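Local coordinates for divalent-cation tolerance protein CutA (Pyrococcus horikoshii, PDB 1UKU) that takes part in resistance toward heavy metals as a homotrimer and binds copper at the interface between two trimers, which probably leads to further oligomerization, at residues Thr7-Glu12 and Leu72-Val77; Lys19-Glu24 and Glu63-Arg68; Lys23-Ala28 and Ile97-Lys102; Ala30-His35 and Lys49-Ile54. All coordinates share one frame; numbering follows the deposited sequence.

Contact 1. Residues Thr7-Glu12 and Leu72-Val77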
# COMPACT_ATOMS: atom_id res chain seq x y z
N THR A 7 -9.89 -6.33 1.51
CA THR A 7 -9.29 -7.61 1.81
C THR A 7 -10.33 -8.67 1.67
O THR A 7 -11.51 -8.42 1.84
CB THR A 7 -8.66 -7.67 3.19
OG1 THR A 7 -9.69 -7.74 4.21
CG2 THR A 7 -7.83 -6.45 3.49
N PHE A 8 -9.85 -9.87 1.36
CA PHE A 8 -10.70 -11.05 1.10
C PHE A 8 -10.19 -12.25 1.88
O PHE A 8 -9.01 -12.33 2.18
CB PHE A 8 -10.70 -11.42 -0.39
CG PHE A 8 -11.29 -10.38 -1.29
CD1 PHE A 8 -12.66 -10.32 -1.48
CD2 PHE A 8 -10.47 -9.45 -1.97
CE1 PHE A 8 -13.22 -9.38 -2.31
CE2 PHE A 8 -11.06 -8.50 -2.82
CZ PHE A 8 -12.43 -8.46 -2.97
N PRO A 9 -11.08 -13.18 2.22
CA PRO A 9 -10.66 -14.35 2.99
C PRO A 9 -9.82 -15.37 2.22
O PRO A 9 -9.08 -16.10 2.89
CB PRO A 9 -12.00 -14.92 3.46
CG PRO A 9 -12.92 -14.53 2.39
CD PRO A 9 -12.53 -13.10 2.08
N ASP A 10 -9.87 -15.42 0.89
CA ASP A 10 -8.83 -16.12 0.13
C ASP A 10 -8.95 -15.75 -1.34
O ASP A 10 -9.65 -14.78 -1.71
CB ASP A 10 -8.86 -17.66 0.28
CG ASP A 10 -7.49 -18.34 -0.02
OD1 ASP A 10 -6.55 -18.18 0.79
OD2 ASP A 10 -7.27 -19.09 -1.02
N TRP A 11 -8.25 -16.51 -2.16
CA TRP A 11 -8.02 -16.19 -3.53
C TRP A 11 -9.24 -16.37 -4.38
O TRP A 11 -9.43 -15.60 -5.34
CB TRP A 11 -6.89 -17.10 -4.06
CG TRP A 11 -5.53 -16.65 -3.66
CD1 TRP A 11 -4.79 -17.12 -2.64
CD2 TRP A 11 -4.81 -15.58 -4.24
NE1 TRP A 11 -3.61 -16.43 -2.56
CE2 TRP A 11 -3.61 -15.46 -3.53
CE3 TRP A 11 -5.05 -14.71 -5.32
CZ2 TRP A 11 -2.65 -14.49 -3.87
CZ3 TRP A 11 -4.11 -13.78 -5.64
CH2 TRP A 11 -2.93 -13.66 -4.93
N GLU A 12 -10.07 -17.37 -4.11
CA GLU A 12 -11.23 -17.61 -4.97
C GLU A 12 -12.20 -16.44 -4.90
O GLU A 12 -12.62 -15.96 -5.93
CB GLU A 12 -11.93 -18.91 -4.62
CG GLU A 12 -13.06 -19.29 -5.57
CD GLU A 12 -12.62 -19.63 -6.98
OE1 GLU A 12 -11.47 -20.12 -7.20
OE2 GLU A 12 -13.43 -19.37 -7.89
N LEU A 72 -20.82 -7.53 -3.45
CA LEU A 72 -20.09 -8.74 -3.85
C LEU A 72 -19.24 -9.36 -2.74
O LEU A 72 -18.78 -10.51 -2.87
CB LEU A 72 -19.19 -8.44 -5.04
CG LEU A 72 -19.95 -8.11 -6.32
CD1 LEU A 72 -18.98 -7.59 -7.38
CD2 LEU A 72 -20.67 -9.33 -6.86
N HIS A 73 -19.06 -8.64 -1.65
CA HIS A 73 -18.00 -9.01 -0.70
C HIS A 73 -18.41 -10.17 0.18
O HIS A 73 -19.54 -10.19 0.67
CB HIS A 73 -17.63 -7.83 0.19
CG HIS A 73 -16.20 -7.86 0.64
ND1 HIS A 73 -15.71 -8.81 1.50
CD2 HIS A 73 -15.16 -7.08 0.29
CE1 HIS A 73 -14.40 -8.63 1.65
NE2 HIS A 73 -14.05 -7.57 0.92
N PRO A 74 -17.51 -11.13 0.41
CA PRO A 74 -17.80 -12.20 1.38
C PRO A 74 -17.90 -11.79 2.84
O PRO A 74 -18.47 -12.54 3.65
CB PRO A 74 -16.66 -13.20 1.18
CG PRO A 74 -15.61 -12.48 0.42
CD PRO A 74 -16.25 -11.36 -0.32
N TYR A 75 -17.34 -10.64 3.21
CA TYR A 75 -17.46 -10.14 4.56
C TYR A 75 -18.72 -9.30 4.77
O TYR A 75 -19.03 -8.47 3.93
CB TYR A 75 -16.23 -9.31 4.94
CG TYR A 75 -14.93 -10.09 5.05
CD1 TYR A 75 -14.92 -11.48 5.23
CD2 TYR A 75 -13.73 -9.45 4.95
CE1 TYR A 75 -13.73 -12.16 5.38
CE2 TYR A 75 -12.54 -10.12 5.07
CZ TYR A 75 -12.52 -11.47 5.28
OH TYR A 75 -11.29 -12.10 5.37
N ASP A 76 -19.38 -9.51 5.91
CA ASP A 76 -20.48 -8.65 6.36
C ASP A 76 -20.03 -7.20 6.50
O ASP A 76 -20.75 -6.28 6.12
CB ASP A 76 -21.00 -9.09 7.75
CG ASP A 76 -21.49 -10.51 7.78
OD1 ASP A 76 -22.20 -10.91 6.83
OD2 ASP A 76 -21.25 -11.28 8.74
N VAL A 77 -18.84 -7.01 7.06
CA VAL A 77 -18.28 -5.67 7.26
C VAL A 77 -16.89 -5.62 6.61
O VAL A 77 -15.87 -5.78 7.28
CB VAL A 77 -18.22 -5.27 8.75
CG1 VAL A 77 -17.75 -3.84 8.92
CG2 VAL A 77 -19.60 -5.43 9.42
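With CG of F8 anti to its carbonyl carbon (chi1 -64°) and CG of H73 anti to its backbone N (chi1 -150°), the phenyl and imidazole rings come together as an offset stack, their centroids 4.7 Å apart and their planes nearly parallel at 6°. The overlap is partial: CE1 of F8 lies over one face of the imidazole, displaced toward its rim. At the imidazole edge, NE2 of H73 reaches T7 O at 2.8 Å, but the bond is strongly bent and weak; T6 OG1 gives NE2 a second weak partner. The other ring nitrogen is held more firmly. Y75 N donates to H73 ND1 at 3.0 Å, close to the ring plane and nearly straight, which fixes the rotation of the imidazole. P74 sets CD against the edge of the F8 ring, and its CG meets P9 CD at 3.6 Å. P9 and Y75 approach tip to tip, with P9 CB 3.5 Å from Y75 OH; the hydroxyl itself hydrogen-bonds to E50. Copper lies about 5 Å from the P9 side chain (nearest atoms), and the Y75 side chain also packs on the copper ligand D48. The contact thus pins the loop that follows helix 62-72 to the end of strand 2-8, where F8 also touches S13, A14 and V17 of helix 11-23 and A53 of strand 44-57.

Contact 2. Residues Lys19-Glu24 and Glu63-Arg68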
# COMPACT_ATOMS: atom_id res chain seq x y z
N LYS A 19 -12.60 -10.00 -10.90
CA LYS A 19 -12.95 -10.27 -12.30
C LYS A 19 -14.37 -9.71 -12.61
O LYS A 19 -14.57 -9.16 -13.69
CB LYS A 19 -12.83 -11.76 -12.65
CG LYS A 19 -11.42 -12.28 -12.65
CD LYS A 19 -11.30 -13.75 -13.06
CE LYS A 19 -9.86 -14.21 -13.01
NZ LYS A 19 -9.72 -15.64 -13.41
N THR A 20 -15.32 -9.82 -11.68
CA THR A 20 -16.65 -9.20 -11.87
C THR A 20 -16.53 -7.68 -12.01
O THR A 20 -17.20 -7.07 -12.84
CB THR A 20 -17.56 -9.55 -10.70
OG1 THR A 20 -17.70 -10.98 -10.62
CG2 THR A 20 -18.92 -8.99 -10.89
N LEU A 21 -15.67 -7.06 -11.21
CA LEU A 21 -15.52 -5.61 -11.24
C LEU A 21 -14.88 -5.21 -12.56
O LEU A 21 -15.25 -4.16 -13.12
CB LEU A 21 -14.70 -5.11 -10.06
CG LEU A 21 -15.32 -5.28 -8.67
CD1 LEU A 21 -14.29 -4.85 -7.59
CD2 LEU A 21 -16.64 -4.53 -8.46
N LEU A 22 -13.94 -6.00 -13.07
CA LEU A 22 -13.35 -5.74 -14.39
C LEU A 22 -14.41 -5.88 -15.48
O LEU A 22 -14.52 -5.03 -16.35
CB LEU A 22 -12.15 -6.66 -14.67
CG LEU A 22 -10.88 -6.27 -13.90
CD1 LEU A 22 -9.91 -7.44 -13.85
CD2 LEU A 22 -10.20 -5.07 -14.52
N LYS A 23 -15.20 -6.94 -15.41
CA LYS A 23 -16.25 -7.16 -16.42
C LYS A 23 -17.25 -6.00 -16.44
O LYS A 23 -17.75 -5.63 -17.52
CB LYS A 23 -16.97 -8.47 -16.17
CG LYS A 23 -16.09 -9.68 -16.56
CD LYS A 23 -16.81 -11.01 -16.54
CE LYS A 23 -17.70 -11.21 -15.34
NZ LYS A 23 -18.04 -12.66 -15.17
N GLU A 24 -17.54 -5.42 -15.27
CA GLU A 24 -18.45 -4.31 -15.12
C GLU A 24 -17.79 -2.98 -15.38
O GLU A 24 -18.43 -1.94 -15.28
CB GLU A 24 -19.11 -4.36 -13.74
CG GLU A 24 -20.06 -5.53 -13.66
CD GLU A 24 -20.74 -5.69 -12.33
OE1 GLU A 24 -21.28 -6.79 -12.09
OE2 GLU A 24 -20.74 -4.73 -11.55
N GLU A 63 -18.37 5.89 -5.80
CA GLU A 63 -19.59 5.48 -5.11
C GLU A 63 -20.19 4.22 -5.72
O GLU A 63 -20.64 3.33 -5.02
CB GLU A 63 -20.64 6.63 -5.05
CG GLU A 63 -20.24 7.79 -4.14
CD GLU A 63 -20.02 7.41 -2.69
OE1 GLU A 63 -20.42 6.31 -2.24
OE2 GLU A 63 -19.45 8.26 -1.97
N GLU A 64 -20.18 4.14 -7.05
CA GLU A 64 -20.68 2.97 -7.72
C GLU A 64 -19.82 1.76 -7.37
O GLU A 64 -20.33 0.67 -7.18
CB GLU A 64 -20.71 3.22 -9.23
CG GLU A 64 -21.40 2.13 -10.02
CD GLU A 64 -21.58 2.47 -11.49
OE1 GLU A 64 -22.15 1.60 -12.17
OE2 GLU A 64 -21.14 3.55 -11.95
N LEU A 65 -18.50 1.94 -7.34
CA LEU A 65 -17.60 0.84 -7.05
C LEU A 65 -17.77 0.36 -5.61
O LEU A 65 -17.81 -0.82 -5.34
CB LEU A 65 -16.15 1.26 -7.31
CG LEU A 65 -15.08 0.25 -6.87
CD1 LEU A 65 -15.27 -1.08 -7.57
CD2 LEU A 65 -13.70 0.81 -7.10
N LYS A 66 -17.87 1.32 -4.69
CA LYS A 66 -18.06 0.99 -3.29
C LYS A 66 -19.34 0.19 -3.10
O LYS A 66 -19.34 -0.82 -2.39
CB LYS A 66 -18.12 2.25 -2.46
CG LYS A 66 -18.33 1.95 -0.98
CD LYS A 66 -18.42 3.18 -0.12
CE LYS A 66 -19.82 3.41 0.27
NZ LYS A 66 -20.15 4.81 0.14
N GLU A 67 -20.42 0.60 -3.75
CA GLU A 67 -21.67 -0.17 -3.63
C GLU A 67 -21.53 -1.56 -4.20
O GLU A 67 -21.99 -2.53 -3.57
CB GLU A 67 -22.82 0.54 -4.35
CG GLU A 67 -24.13 -0.26 -4.35
CD GLU A 67 -24.72 -0.56 -2.97
OE1 GLU A 67 -25.47 -1.58 -2.82
OE2 GLU A 67 -24.48 0.16 -1.99
N ARG A 68 -20.88 -1.70 -5.35
CA ARG A 68 -20.70 -3.02 -5.92
C ARG A 68 -19.83 -3.92 -5.04
O ARG A 68 -20.12 -5.11 -4.88
CB ARG A 68 -20.19 -2.96 -7.35
CG ARG A 68 -21.26 -2.67 -8.36
CD ARG A 68 -22.40 -3.71 -8.37
NE ARG A 68 -22.14 -4.95 -9.09
CZ ARG A 68 -22.60 -6.16 -8.74
NH1 ARG A 68 -23.29 -6.34 -7.63
NH2 ARG A 68 -22.35 -7.20 -9.51
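NE and NH2 of R68 meet the two carboxylate oxygens of E24 in a bidentate salt bridge. NE donates to E24 OE2 at 2.8 Å and NH2 to E24 OE1, also at 2.8 Å; both bonds are nearly straight and each carboxylate oxygen offers its syn lone pair. The guanidinium and carboxylate planes are only 11° apart, so the two flat groups meet edge to edge. E24 arrives with its chain extended beyond CG, whereas R68 is bent at chi2 and again at chi3 (-81°), the latter turning NE toward the acid. The remaining nitrogen, NH1, pairs with E71 one turn further along helix 62-72, and the guanidinium is thereby held between two acids.

Beside this bridge, T20 brings CG2 to 4.1 Å from R68 NH2, while its hydroxyl bonds back to K16 O. Deeper in, L21 places CD2 against CD1 of L65 at 3.8 Å, the two leucines crossing at about a right angle, and the same CD2 rests on CB of R68, 4.0 Å away. L21 also packs on I69 and on L55 of strand 44-57. The short segments 19-23 and 63-68 run roughly antiparallel, at 143°, with their axes 11.6 Å apart, a wide spacing spanned by these long side chains. Packing the two helices together on one side of the sheet is a feature of the ferredoxin-like fold of CutA. With both oxygens of E24 engaged by R68, the carboxylate is probably kept ionised, and its rotation is fixed by paired bonds beside the L21-L65 contact.

Contact 3. Residues Lys23-Ala28 and Ile97-Lys102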
# COMPACT_ATOMS: atom_id res chain seq x y z
N LYS A 23 -15.20 -6.94 -15.41
CA LYS A 23 -16.25 -7.16 -16.42
C LYS A 23 -17.25 -6.00 -16.44
O LYS A 23 -17.75 -5.63 -17.52
CB LYS A 23 -16.97 -8.47 -16.17
CG LYS A 23 -16.09 -9.68 -16.56
CD LYS A 23 -16.81 -11.01 -16.54
CE LYS A 23 -17.70 -11.21 -15.34
NZ LYS A 23 -18.04 -12.66 -15.17
N GLU A 24 -17.54 -5.42 -15.27
CA GLU A 24 -18.45 -4.31 -15.12
C GLU A 24 -17.79 -2.98 -15.38
O GLU A 24 -18.43 -1.94 -15.28
CB GLU A 24 -19.11 -4.36 -13.74
CG GLU A 24 -20.06 -5.53 -13.66
CD GLU A 24 -20.74 -5.69 -12.33
OE1 GLU A 24 -21.28 -6.79 -12.09
OE2 GLU A 24 -20.74 -4.73 -11.55
N ARG A 25 -16.49 -3.03 -15.70
CA ARG A 25 -15.69 -1.89 -16.11
C ARG A 25 -15.61 -0.81 -15.01
O ARG A 25 -15.42 0.37 -15.23
CB ARG A 25 -16.17 -1.43 -17.50
CG ARG A 25 -15.78 -2.47 -18.60
CD ARG A 25 -14.44 -2.23 -19.14
NE ARG A 25 -13.99 -3.15 -20.20
CZ ARG A 25 -12.80 -3.07 -20.79
NH1 ARG A 25 -11.94 -2.15 -20.41
NH2 ARG A 25 -12.42 -3.93 -21.74
N LEU A 26 -15.66 -1.29 -13.76
CA LEU A 26 -15.62 -0.41 -12.60
C LEU A 26 -14.21 -0.13 -12.10
O LEU A 26 -14.02 0.80 -11.33
CB LEU A 26 -16.48 -0.92 -11.45
CG LEU A 26 -17.97 -0.84 -11.77
CD1 LEU A 26 -18.76 -1.58 -10.70
CD2 LEU A 26 -18.42 0.61 -11.87
N ILE A 27 -13.28 -0.99 -12.50
CA ILE A 27 -11.85 -0.84 -12.19
C ILE A 27 -11.06 -1.11 -13.45
O ILE A 27 -11.52 -1.86 -14.29
CB ILE A 27 -11.36 -1.76 -11.03
CG1 ILE A 27 -11.40 -3.25 -11.39
CG2 ILE A 27 -12.15 -1.47 -9.77
CD1 ILE A 27 -10.86 -4.15 -10.27
N ALA A 28 -9.87 -0.51 -13.54
CA ALA A 28 -8.96 -0.80 -14.64
C ALA A 28 -8.02 -1.95 -14.34
O ALA A 28 -7.55 -2.63 -15.25
CB ALA A 28 -8.16 0.42 -15.00
N ILE A 97 -8.48 5.48 -17.89
CA ILE A 97 -9.76 6.08 -18.31
C ILE A 97 -10.36 5.30 -19.49
O ILE A 97 -11.56 5.01 -19.53
CB ILE A 97 -9.52 7.56 -18.68
CG1 ILE A 97 -9.19 8.36 -17.42
CG2 ILE A 97 -10.75 8.16 -19.39
CD1 ILE A 97 -8.64 9.76 -17.71
N GLU A 98 -9.52 4.91 -20.43
CA GLU A 98 -9.98 4.15 -21.59
C GLU A 98 -10.61 2.84 -21.17
O GLU A 98 -11.59 2.39 -21.78
CB GLU A 98 -8.85 3.92 -22.57
CG GLU A 98 -8.50 5.19 -23.31
CD GLU A 98 -7.20 5.12 -24.08
OE1 GLU A 98 -6.89 6.13 -24.75
OE2 GLU A 98 -6.50 4.08 -24.02
N GLU A 99 -10.05 2.21 -20.14
CA GLU A 99 -10.47 0.87 -19.73
C GLU A 99 -11.63 0.84 -18.75
O GLU A 99 -12.13 -0.23 -18.42
CB GLU A 99 -9.27 0.12 -19.13
CG GLU A 99 -8.13 -0.13 -20.11
CD GLU A 99 -8.44 -1.07 -21.30
OE1 GLU A 99 -7.50 -1.22 -22.12
OE2 GLU A 99 -9.55 -1.65 -21.48
N THR A 100 -12.10 2.00 -18.29
CA THR A 100 -13.20 2.02 -17.34
C THR A 100 -14.47 2.56 -18.01
O THR A 100 -14.40 3.27 -19.02
CB THR A 100 -12.83 2.82 -16.09
OG1 THR A 100 -12.15 4.04 -16.42
CG2 THR A 100 -11.82 2.00 -15.24
N LYS A 101 -15.61 2.26 -17.41
CA LYS A 101 -16.91 2.45 -18.04
C LYS A 101 -17.22 3.92 -18.22
O LYS A 101 -16.76 4.78 -17.48
CB LYS A 101 -18.01 1.74 -17.26
CG LYS A 101 -18.34 2.40 -15.94
CD LYS A 101 -19.44 1.64 -15.18
CE LYS A 101 -20.84 1.96 -15.67
NZ LYS A 101 -21.91 1.20 -14.91
N LYS A 102 -18.03 4.19 -19.25
CA LYS A 102 -18.38 5.56 -19.60
C LYS A 102 -19.87 5.78 -19.66
O LYS A 102 -20.53 5.53 -18.66
CB LYS A 102 -17.73 5.93 -20.93
CG LYS A 102 -16.23 5.98 -20.81
CD LYS A 102 -15.49 5.90 -22.13
CE LYS A 102 -14.01 5.79 -21.81
NZ LYS A 102 -13.71 4.41 -21.37
OXT LYS A 102 -20.35 6.24 -20.71
O HOH W 1 -21.09 -1.57 -14.88
O HOH W 2 -12.39 -2.28 -16.66
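E24 O, at the end of helix 11-23, lies 3.7 Å from CD of K101 and is linked to the same lysine through a water that donates to the carbonyl and accepts from NZ; K101 NZ also forms a salt bridge with E64. R25 follows with positive phi (62°) and completes a Schellman motif that ends the helix and turns the chain toward strand 29-41. Its carbonyl accepts K101 N at 2.9 Å, on a lone pair in the carbonyl plane. The R25 side chain, bent at chi2 (-87°), brings CD to 3.1 Å from E99 O, and NH1 holds two oxygens of E99: OE2 at 2.7 Å, through the anti lone pair, and the backbone O at 2.8 Å. Both acceptors lie in the guanidinium plane. W40 of a neighbouring subunit adds a cation-pi contact to R25. In this way the C-terminal tail is fastened to the loop between helix 11-23 and strand 29-41 of the ferredoxin-like fold, away from the copper site. L26 lies side by side with K101, CD2 against CD at 3.6 Å, and its other neighbours include L65 and R68 of helix 62-72. Beyond it, the carbonyl of I27 and the amide of A28 pack against T100 CG2, which is 3.6 Å from A28 N. The methyl of A28 comes within 4.0 Å of the same T100 CG2, and it also touches W95 and L96 of helix 90-99.

Contact 4. Residues Ala30-His35 and Lys49-Ile54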
# COMPACT_ATOMS: atom_id res chain seq x y z
N ALA A 30 -6.36 -4.63 -10.84
CA ALA A 30 -6.24 -5.08 -9.46
C ALA A 30 -4.87 -5.73 -9.25
O ALA A 30 -4.35 -6.37 -10.15
CB ALA A 30 -7.33 -6.01 -9.13
N ASN A 31 -4.28 -5.51 -8.08
CA ASN A 31 -3.07 -6.19 -7.65
C ASN A 31 -3.44 -6.95 -6.35
O ASN A 31 -3.88 -6.34 -5.38
CB ASN A 31 -1.95 -5.21 -7.34
CG ASN A 31 -1.40 -4.45 -8.53
OD1 ASN A 31 -0.60 -3.54 -8.30
ND2 ASN A 31 -1.75 -4.82 -9.77
N LEU A 32 -3.27 -8.27 -6.36
CA LEU A 32 -3.67 -9.13 -5.24
C LEU A 32 -2.45 -9.76 -4.63
O LEU A 32 -1.61 -10.29 -5.33
CB LEU A 32 -4.60 -10.24 -5.71
CG LEU A 32 -6.07 -9.85 -5.98
CD1 LEU A 32 -6.27 -8.62 -6.85
CD2 LEU A 32 -6.82 -11.06 -6.53
N ARG A 33 -2.37 -9.76 -3.31
CA ARG A 33 -1.28 -10.44 -2.60
C ARG A 33 -1.73 -10.83 -1.20
O ARG A 33 -2.53 -10.15 -0.58
CB ARG A 33 0.02 -9.61 -2.56
CG ARG A 33 0.12 -8.58 -1.46
CD ARG A 33 -0.77 -7.45 -1.64
NE ARG A 33 -0.73 -6.48 -0.51
CZ ARG A 33 -1.37 -6.60 0.65
NH1 ARG A 33 -2.06 -7.67 0.94
NH2 ARG A 33 -1.33 -5.61 1.53
N GLU A 34 -1.23 -11.96 -0.73
CA GLU A 34 -1.52 -12.45 0.61
C GLU A 34 -1.01 -11.52 1.72
O GLU A 34 0.02 -10.86 1.59
CB GLU A 34 -0.92 -13.86 0.76
CG GLU A 34 -1.65 -14.90 -0.07
CD GLU A 34 -0.92 -16.25 -0.12
OE1 GLU A 34 -1.25 -17.07 -1.02
OE2 GLU A 34 -0.03 -16.50 0.73
N HIS A 35 -1.72 -11.56 2.84
CA HIS A 35 -1.20 -11.00 4.08
C HIS A 35 -1.82 -11.73 5.25
O HIS A 35 -2.76 -12.51 5.07
CB HIS A 35 -1.43 -9.48 4.18
CG HIS A 35 -2.87 -9.09 4.26
ND1 HIS A 35 -3.50 -8.32 3.31
CD2 HIS A 35 -3.81 -9.35 5.21
CE1 HIS A 35 -4.77 -8.18 3.64
NE2 HIS A 35 -4.98 -8.76 4.80
N LYS A 49 -5.59 -15.37 7.73
CA LYS A 49 -4.87 -15.26 6.45
C LYS A 49 -5.85 -14.79 5.40
O LYS A 49 -6.97 -15.29 5.28
CB LYS A 49 -4.31 -16.59 6.03
CG LYS A 49 -3.30 -17.14 6.97
CD LYS A 49 -2.64 -18.38 6.40
CE LYS A 49 -1.77 -18.08 5.19
NZ LYS A 49 -1.10 -19.33 4.65
N GLU A 50 -5.43 -13.77 4.67
CA GLU A 50 -6.28 -13.08 3.72
C GLU A 50 -5.55 -12.81 2.41
O GLU A 50 -4.35 -12.95 2.32
CB GLU A 50 -6.75 -11.74 4.29
CG GLU A 50 -7.63 -11.80 5.53
CD GLU A 50 -8.22 -10.43 5.84
OE1 GLU A 50 -7.52 -9.42 5.87
OE2 GLU A 50 -9.45 -10.35 6.04
N VAL A 51 -6.32 -12.34 1.43
CA VAL A 51 -5.75 -11.78 0.20
C VAL A 51 -6.14 -10.31 0.14
O VAL A 51 -7.34 -10.00 0.11
CB VAL A 51 -6.22 -12.56 -1.04
CG1 VAL A 51 -5.70 -11.91 -2.33
CG2 VAL A 51 -5.71 -13.99 -0.92
N GLY A 52 -5.16 -9.42 0.16
CA GLY A 52 -5.44 -8.01 -0.02
C GLY A 52 -5.50 -7.64 -1.48
O GLY A 52 -4.80 -8.25 -2.28
N ALA A 53 -6.31 -6.65 -1.81
CA ALA A 53 -6.55 -6.22 -3.20
C ALA A 53 -6.43 -4.71 -3.30
O ALA A 53 -7.12 -3.97 -2.60
CB ALA A 53 -7.90 -6.66 -3.66
N ILE A 54 -5.53 -4.30 -4.17
CA ILE A 54 -5.31 -2.92 -4.52
C ILE A 54 -5.97 -2.71 -5.88
O ILE A 54 -5.53 -3.25 -6.90
CB ILE A 54 -3.80 -2.60 -4.58
CG1 ILE A 54 -3.12 -2.82 -3.23
CG2 ILE A 54 -3.59 -1.15 -5.02
CD1 ILE A 54 -1.62 -3.10 -3.32
O HOH W 3 -0.01 -19.13 2.02
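H35 is held at both ring nitrogens in a buried polar chain that runs over G52: R33 NH1 donates to H35 ND1 at 2.8 Å, and H35 NE2 donates to E50 OE1, also at 2.8 Å. The setting is the antiparallel beta hairpin of strands 29-41 and 44-57, in which N31-I54, R33-G52 and H35-E50 are hydrogen-bonded pairs. Chi1 of H35 (65°) puts CG between its backbone N and carbonyl carbon, and the ring edge carrying NE2 reaches E50. E50 OE1 is met on its anti side, and ring and carboxylate are turned 67° apart; OE2 bonds to Y75. H35 ND1 lies in the guanidinium plane of R33, and R33 NH1 close to the plane of the imidazole. The same NH1 comes within 3.5 Å of G52 CA, where the glycine has no side chain in the way.

On the face carrying L32, V51 and A53, L32 CB meets V51 CG1 at 3.9 Å; W11 of helix 11-23 packs on both, and A14 on L32. N31 bonds to Y5 of a neighbouring subunit, and A30-L32 extend the sheet into that subunit. K49 belongs to the copper site. A water donates to E34 OE2 at 2.9 Å and accepts from K49 NZ.

Overall arrangement
Contact 4 lies in the sheet, and contact 1 joins it directly: Y75 OH is 2.6 Å from E50 OE2, and F8 O is 2.8 Å from V51 N. These two contacts, with centres 11 Å apart, form the copper end of the chain; the K49 side chain lies about 4 Å from the metal (nearest atoms). Contacts 2 and 3 share K23 and E24, have centres 9 Å apart and are tied by a salt bridge, E64 OE1 to K101 NZ at 2.8 Å. L72 bridges contacts 1 and 2, its CD1 3.8 Å from T20 CG2. Contact 3 lies farthest from the copper end, its centre about 21 Å from those of contacts 1 and 4.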